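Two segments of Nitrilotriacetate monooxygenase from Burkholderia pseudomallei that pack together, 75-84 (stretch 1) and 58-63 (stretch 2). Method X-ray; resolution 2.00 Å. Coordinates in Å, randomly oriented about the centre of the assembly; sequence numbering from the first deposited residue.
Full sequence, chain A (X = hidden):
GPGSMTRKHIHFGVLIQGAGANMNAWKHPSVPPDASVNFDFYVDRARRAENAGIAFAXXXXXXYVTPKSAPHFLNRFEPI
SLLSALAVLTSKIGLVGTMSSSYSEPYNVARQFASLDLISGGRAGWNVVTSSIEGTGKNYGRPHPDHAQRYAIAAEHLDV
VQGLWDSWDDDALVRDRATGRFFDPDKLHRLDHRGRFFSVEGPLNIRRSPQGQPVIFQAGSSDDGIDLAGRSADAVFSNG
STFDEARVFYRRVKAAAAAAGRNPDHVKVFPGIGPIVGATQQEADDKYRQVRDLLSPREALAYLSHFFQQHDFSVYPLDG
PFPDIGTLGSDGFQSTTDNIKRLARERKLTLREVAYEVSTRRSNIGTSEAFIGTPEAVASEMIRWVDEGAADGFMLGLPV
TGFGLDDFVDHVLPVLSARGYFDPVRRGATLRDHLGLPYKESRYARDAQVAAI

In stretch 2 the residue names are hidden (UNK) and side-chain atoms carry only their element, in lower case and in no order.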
# COMPACT_ATOMS: atom_id res chain seq x y z
N ASN A 75 11.23 7.31 8.62
CA ASN A 75 11.02 5.90 8.30
C ASN A 75 9.65 5.46 8.78
O ASN A 75 9.36 5.48 9.98
CB ASN A 75 12.12 5.02 8.93
CG ASN A 75 12.85 4.15 7.92
OD1 ASN A 75 12.65 2.93 7.84
ND2 ASN A 75 13.73 4.77 7.16
N ARG A 76 8.82 5.09 7.82
CA ARG A 76 7.45 4.68 8.07
C ARG A 76 7.05 3.71 6.98
O ARG A 76 7.70 3.64 5.93
CB ARG A 76 6.51 5.90 8.05
CG ARG A 76 6.54 6.70 6.75
CD ARG A 76 6.06 8.17 6.89
NE ARG A 76 4.69 8.28 7.37
CZ ARG A 76 4.13 9.39 7.86
NH1 ARG A 76 2.89 9.35 8.30
NH2 ARG A 76 4.80 10.55 7.94
N PHE A 77 5.95 2.98 7.23
CA PHE A 77 5.37 2.10 6.24
C PHE A 77 4.64 2.93 5.20
O PHE A 77 4.30 4.10 5.43
CB PHE A 77 4.42 1.06 6.88
CG PHE A 77 5.14 -0.04 7.64
CD1 PHE A 77 5.95 -0.95 6.97
CD2 PHE A 77 5.00 -0.17 9.00
CE1 PHE A 77 6.62 -1.98 7.68
CE2 PHE A 77 5.64 -1.19 9.71
CZ PHE A 77 6.46 -2.09 9.04
N GLU A 78 4.40 2.32 4.04
CA GLU A 78 3.56 2.93 3.02
C GLU A 78 2.10 2.44 3.26
O GLU A 78 1.90 1.27 3.64
CB GLU A 78 4.11 2.56 1.64
CG GLU A 78 3.30 3.08 0.48
CD GLU A 78 2.06 2.27 0.20
OE1 GLU A 78 2.05 1.04 0.47
OE2 GLU A 78 1.10 2.87 -0.31
N PRO A 79 1.08 3.32 3.08
CA PRO A 79 -0.27 2.96 3.57
C PRO A 79 -1.01 1.81 2.89
O PRO A 79 -1.66 1.05 3.59
CB PRO A 79 -1.06 4.26 3.42
CG PRO A 79 -0.01 5.34 3.48
CD PRO A 79 1.14 4.74 2.70
N ILE A 80 -0.97 1.68 1.56
CA ILE A 80 -1.73 0.60 0.90
C ILE A 80 -1.20 -0.76 1.36
O ILE A 80 -1.99 -1.64 1.73
CB ILE A 80 -1.70 0.69 -0.63
CG1 ILE A 80 -2.40 1.96 -1.10
CG2 ILE A 80 -2.31 -0.59 -1.29
CD1 ILE A 80 -3.91 1.96 -0.85
N SER A 81 0.13 -0.93 1.32
CA SER A 81 0.76 -2.15 1.81
C SER A 81 0.43 -2.40 3.29
O SER A 81 0.01 -3.50 3.66
CB SER A 81 2.28 -2.15 1.61
OG SER A 81 2.91 -0.99 2.16
N LEU A 82 0.62 -1.40 4.14
CA LEU A 82 0.38 -1.59 5.57
C LEU A 82 -1.08 -1.96 5.85
O LEU A 82 -1.37 -2.90 6.60
CB LEU A 82 0.80 -0.34 6.38
CG LEU A 82 0.53 -0.36 7.90
CD1 LEU A 82 1.22 -1.50 8.62
CD2 LEU A 82 0.91 0.99 8.52
N LEU A 83 -2.01 -1.23 5.24
CA LEU A 83 -3.42 -1.43 5.51
C LEU A 83 -3.92 -2.78 4.99
O LEU A 83 -4.78 -3.42 5.61
CB LEU A 83 -4.23 -0.27 4.93
CG LEU A 83 -4.10 1.04 5.72
CD1 LEU A 83 -4.79 2.18 4.96
CD2 LEU A 83 -4.66 0.92 7.15
N SER A 84 -3.34 -3.24 3.89
CA SER A 84 -3.74 -4.49 3.27
C SER A 84 -3.29 -5.67 4.15
O SER A 84 -4.04 -6.62 4.36
CB SER A 84 -3.13 -4.60 1.86
OG SER A 84 -3.65 -3.61 0.98
N UNK A 58 -6.36 4.89 11.27
CA UNK A 58 -5.96 5.88 10.28
C UNK A 58 -4.42 5.92 10.19
O UNK A 58 -3.72 6.06 11.20
c UNK A 58 -5.10 10.65 9.64
c UNK A 58 -4.99 10.53 8.27
c UNK A 58 -5.91 8.29 8.43
c UNK A 58 -6.01 8.40 9.80
c UNK A 58 -6.55 7.25 10.64
c UNK A 58 -5.61 9.58 10.40
c UNK A 58 -5.40 9.35 7.65
N UNK A 59 -3.93 5.73 8.98
CA UNK A 59 -2.52 5.77 8.63
C UNK A 59 -2.30 7.02 7.81
O UNK A 59 -2.71 7.09 6.65
c UNK A 59 -2.09 4.52 7.84
c UNK A 59 -1.67 3.21 10.02
c UNK A 59 -2.38 3.25 8.65
c UNK A 59 -0.58 4.56 7.50
N UNK A 60 -1.74 8.03 8.48
CA UNK A 60 -1.32 9.27 7.86
C UNK A 60 -0.07 8.99 7.02
O UNK A 60 0.52 7.92 7.12
c UNK A 60 -1.00 10.35 8.94
N UNK A 61 0.33 9.94 6.20
CA UNK A 61 1.45 9.68 5.31
C UNK A 61 2.27 10.92 4.95
O UNK A 61 1.80 12.05 5.10
o UNK A 61 2.77 7.52 4.02
c UNK A 61 1.99 8.22 3.32
c UNK A 61 0.93 9.03 4.04
o UNK A 61 2.04 8.30 2.08
N UNK A 62 3.49 10.66 4.50
CA UNK A 62 4.37 11.66 3.92
C UNK A 62 5.22 11.02 2.83
O UNK A 62 5.37 9.80 2.78
c UNK A 62 5.28 12.26 5.00
o UNK A 62 6.10 11.25 5.60
N UNK A 63 5.77 11.86 1.95
CA UNK A 63 6.63 11.36 0.87
C UNK A 63 7.81 12.29 0.63
O UNK A 63 8.19 12.52 -0.51
c UNK A 63 5.82 11.17 -0.40
O HOH W 1 2.94 6.17 6.33

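Position 58 has seven side-chain carbons: one carbon, then a flat ring of six. There is no oxygen on the ring. The CA-to-CB bond points away from stretch 1, and the nearest ring carbon is 7.1 Å from Leu-83 CD1. A six-carbon ring on one methylene with no hydroxyl is phenylalanine, so this is Phe-58. It lies in the strand and takes almost no part in the contact.

Position 59 has four side-chain carbons. The chain forks at the first carbon, and one arm is two carbons long. The CA-to-CB bond points toward stretch 1, and the side chain meets Pro-79, Leu-82 and Leu-83. A fork at CB with arms of unequal length separates isoleucine from leucine, which forks one carbon later. This is Ile-59, with chi1 and chi2 both m. Its CG1 lies 3.6 Å from Leu-83 CD2, its CD1 lies 3.7 Å from Leu-82 CD2, and its CG2 lies 4.1 Å from Pro-79 CB. All three are apolar contacts.

Position 60 has a single side-chain carbon. The CA-to-CB bond points away overall, yet CB is 4.1 Å from Arg-76 NH1. One carbon alone is alanine, Ala-60. The backbone comes closer: Ala-60 O is 3.0 Å from Arg-76 NH1.

Position 61 has two side-chain carbons, the second carrying two oxygens. That is a carboxylate one methylene from the backbone. CA-to-CB points sideways, but the end of the side chain comes nearer to stretch 1, and one oxygen is 3.5 Å from Pro-79 CD. The short acid is aspartate, Asp-61. Its OD1 forms a long salt bridge with Arg-76 NE at 3.9 Å. The oxygen lies well out of the guanidinium plane, so the charges attract but no N-H points at it. Water 1 sits to one side of the pair, 2.7 Å from Asp-61 OD1, and accepts from Arg-76 NE at 2.9 Å.

Position 62 has one carbon and then one oxygen, without a branch. The oxygen touches the guanidinium of Arg-76. A lone hydroxyl on CB is serine, Ser-62, with chi1 p. Arg-76 NH2 donates to Ser-62 OG at 2.8 Å, but the angle of 117° makes this bond weak. Ser-62 N is buried by the contact and has no partner in the model.

Position 63 again has one side-chain carbon. The CA-to-CB bond points sideways, and CB is 7.9 Å from Arg-76 CD. This is Ala-63, which does not join the contact.

The contact has an apolar part and a polar part. Ile-59 packs against Pro-79, Leu-82 and Leu-83, all in the helix that Glu-78 caps by accepting from Ile-80 N and Ser-81 N. Beyond it, the long side chain of Arg-76 reaches along the loop of stretch 2. Asp-61 CA and Ser-62 N lie over one face of its guanidinium. Water 1 also lies 2.6 Å from Phe-77 O, so it links the backbone of stretch 1 to the charged pair.

Stretch 2, residues 58-63: FIADSA
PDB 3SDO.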